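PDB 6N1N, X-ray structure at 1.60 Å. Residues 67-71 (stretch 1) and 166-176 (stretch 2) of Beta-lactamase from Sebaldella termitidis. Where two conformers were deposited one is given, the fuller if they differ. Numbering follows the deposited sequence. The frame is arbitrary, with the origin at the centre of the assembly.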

# COMPACT_ATOMS: atom_id res chain seq x y z
N VAL A 67 -20.13 -1.83 -0.24
CA VAL A 67 -20.67 -0.80 -1.12
C VAL A 67 -20.88 -1.46 -2.47
O VAL A 67 -20.23 -2.46 -2.80
CB VAL A 67 -19.77 0.44 -1.24
CG1 VAL A 67 -19.78 1.23 0.05
CG2 VAL A 67 -18.34 0.06 -1.60
N LYS A 68 -21.82 -0.91 -3.24
CA LYS A 68 -22.15 -1.49 -4.54
C LYS A 68 -21.09 -1.17 -5.58
O LYS A 68 -20.78 -2.00 -6.44
CB LYS A 68 -23.53 -1.00 -5.00
CG LYS A 68 -23.97 -1.57 -6.34
CD LYS A 68 -25.46 -1.33 -6.58
CE LYS A 68 -25.90 -1.90 -7.92
NZ LYS A 68 -25.23 -1.21 -9.05
N ASP A 69 -20.53 0.03 -5.50
CA ASP A 69 -19.50 0.48 -6.42
C ASP A 69 -18.75 1.60 -5.71
O ASP A 69 -18.97 1.84 -4.52
CB ASP A 69 -20.09 0.91 -7.76
CG ASP A 69 -21.18 1.96 -7.62
OD1 ASP A 69 -20.97 2.92 -6.85
OD2 ASP A 69 -22.22 1.85 -8.32
N GLU A 70 -17.90 2.31 -6.45
CA GLU A 70 -17.02 3.30 -5.86
C GLU A 70 -17.67 4.67 -5.76
O GLU A 70 -17.02 5.63 -5.32
CB GLU A 70 -15.71 3.42 -6.65
CG GLU A 70 -15.74 4.26 -7.93
CD GLU A 70 -16.26 3.51 -9.15
OE1 GLU A 70 -16.98 2.49 -8.98
OE2 GLU A 70 -15.96 3.96 -10.27
N ASN A 71 -18.93 4.78 -6.19
CA ASN A 71 -19.65 6.04 -6.13
C ASN A 71 -20.66 6.07 -4.99
O ASN A 71 -21.20 7.15 -4.68
CB ASN A 71 -20.35 6.29 -7.49
CG ASN A 71 -19.37 6.41 -8.65
OD1 ASN A 71 -19.53 5.75 -9.68
ND2 ASN A 71 -18.38 7.25 -8.51
N GLU A 166 -14.82 -9.48 -11.91
CA GLU A 166 -14.23 -8.54 -12.86
C GLU A 166 -14.47 -7.09 -12.44
O GLU A 166 -13.59 -6.24 -12.59
CB GLU A 166 -14.80 -8.79 -14.26
CG GLU A 166 -14.39 -10.10 -14.88
CD GLU A 166 -15.11 -10.37 -16.20
OE1 GLU A 166 -15.09 -11.53 -16.66
OE2 GLU A 166 -15.70 -9.43 -16.76
N LYS A 167 -15.66 -6.81 -11.92
CA LYS A 167 -16.01 -5.45 -11.50
C LYS A 167 -15.16 -5.00 -10.33
O LYS A 167 -14.71 -3.86 -10.27
CB LYS A 167 -17.50 -5.40 -11.16
CG LYS A 167 -17.99 -4.13 -10.44
CD LYS A 167 -19.47 -4.29 -10.01
CE LYS A 167 -20.02 -3.08 -9.25
NZ LYS A 167 -20.28 -1.90 -10.13
N THR A 168 -14.92 -5.89 -9.37
CA THR A 168 -14.06 -5.55 -8.24
C THR A 168 -12.67 -5.14 -8.69
O THR A 168 -12.13 -4.12 -8.26
CB THR A 168 -13.98 -6.75 -7.31
OG1 THR A 168 -15.29 -6.97 -6.78
CG2 THR A 168 -13.01 -6.53 -6.21
N TYR A 169 -12.06 -5.97 -9.54
CA TYR A 169 -10.74 -5.63 -10.06
C TYR A 169 -10.77 -4.32 -10.86
O TYR A 169 -9.85 -3.49 -10.74
CB TYR A 169 -10.24 -6.75 -10.96
CG TYR A 169 -9.65 -7.95 -10.28
CD1 TYR A 169 -8.49 -7.85 -9.53
CD2 TYR A 169 -10.23 -9.22 -10.45
CE1 TYR A 169 -7.94 -8.95 -8.93
CE2 TYR A 169 -9.67 -10.35 -9.86
CZ TYR A 169 -8.52 -10.21 -9.11
OH TYR A 169 -7.94 -11.29 -8.51
N LYS A 170 -11.78 -4.14 -11.71
CA LYS A 170 -11.79 -2.97 -12.58
C LYS A 170 -11.89 -1.68 -11.77
O LYS A 170 -11.17 -0.71 -12.03
CB LYS A 170 -12.96 -3.07 -13.58
CG LYS A 170 -13.19 -1.81 -14.46
CD LYS A 170 -14.11 -2.15 -15.65
CE LYS A 170 -14.77 -0.93 -16.28
NZ LYS A 170 -13.86 -0.15 -17.17
N ILE A 171 -12.76 -1.67 -10.76
CA ILE A 171 -12.92 -0.49 -9.93
C ILE A 171 -11.66 -0.21 -9.12
O ILE A 171 -11.19 0.93 -9.05
CB ILE A 171 -14.15 -0.66 -9.01
CG1 ILE A 171 -15.45 -0.54 -9.81
CG2 ILE A 171 -14.09 0.36 -7.90
CD1 ILE A 171 -16.67 -1.07 -9.08
N VAL A 172 -11.08 -1.23 -8.48
CA VAL A 172 -9.93 -0.96 -7.62
C VAL A 172 -8.73 -0.52 -8.45
O VAL A 172 -8.03 0.43 -8.09
CB VAL A 172 -9.62 -2.16 -6.71
CG1 VAL A 172 -8.29 -1.95 -5.98
CG2 VAL A 172 -10.74 -2.36 -5.68
N LYS A 173 -8.48 -1.16 -9.60
CA LYS A 173 -7.36 -0.71 -10.43
C LYS A 173 -7.53 0.75 -10.85
O LYS A 173 -6.53 1.48 -10.99
CB LYS A 173 -7.20 -1.61 -11.67
CG LYS A 173 -6.47 -2.93 -11.36
CD LYS A 173 -6.39 -3.85 -12.56
CE LYS A 173 -5.46 -4.99 -12.30
NZ LYS A 173 -5.33 -5.93 -13.46
N ASP A 174 -8.77 1.21 -11.02
CA ASP A 174 -8.98 2.60 -11.41
C ASP A 174 -8.79 3.54 -10.23
O ASP A 174 -8.08 4.55 -10.34
CB ASP A 174 -10.37 2.76 -12.02
CG ASP A 174 -10.61 4.15 -12.57
OD1 ASP A 174 -9.93 4.54 -13.54
OD2 ASP A 174 -11.50 4.83 -12.03
N ILE A 175 -9.39 3.24 -9.08
CA ILE A 175 -9.26 4.19 -7.97
C ILE A 175 -7.83 4.27 -7.47
O ILE A 175 -7.44 5.28 -6.86
CB ILE A 175 -10.24 3.89 -6.82
CG1 ILE A 175 -9.84 2.69 -5.97
CG2 ILE A 175 -11.65 3.77 -7.36
CD1 ILE A 175 -10.82 2.42 -4.79
N MSE A 176 -7.02 3.23 -7.72
CA MSE A 176 -5.62 3.24 -7.29
C MSE A 176 -4.72 4.23 -8.06
O MSE A 176 -3.61 4.53 -7.62
CB MSE A 176 -5.02 1.84 -7.41
CG MSE A 176 -5.49 0.89 -6.36
SE MSE A 176 -4.74 -0.91 -6.73
CE MSE A 176 -2.89 -0.55 -6.23
O HOH W 1 -22.60 -0.29 -9.96

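This is a small packing contact between an irregular loop and one face of a helix, with no direct hydrogen bond across it and a water joining K68, D69 and K167. About 234 Å² is buried, both sides summed. K167, I171 and I175 recur at four-residue intervals, so their CA-to-CB bonds all point toward the loop. E70 is the loop residue most covered by the helix, with 67 Å². Its CB lies 4.1 Å from I175 CG2, and its OE1 is 3.5 Å from I171 CG1. The bent side chain, chi1 p and chi2 m, thus lays its methylenes near the isoleucines. Its carboxylate OE2 is hydrogen-bonded elsewhere in the structure. I171 also reaches D69, with CD1 4.2 Å from D69 CB. Branched aliphatic side chains suit I171 and I175, which are buried, as they fill space without needing polar partners.

K167 is extended through chi3 and turns at chi4 (p). Its long chain suits an exposed position, packing by CE 3.1 Å from K68 O, a close approach but not a hydrogen bond. D69 OD2 and K167 NZ are 4.6 Å apart, too far for a salt bridge. Water 1 bridges them, donating to D69 OD2 (2.7 Å) and accepting from K167 NZ (2.8 Å) and K68 NZ (2.9 Å). D69 OD1 accepts from N71 N at 2.8 Å.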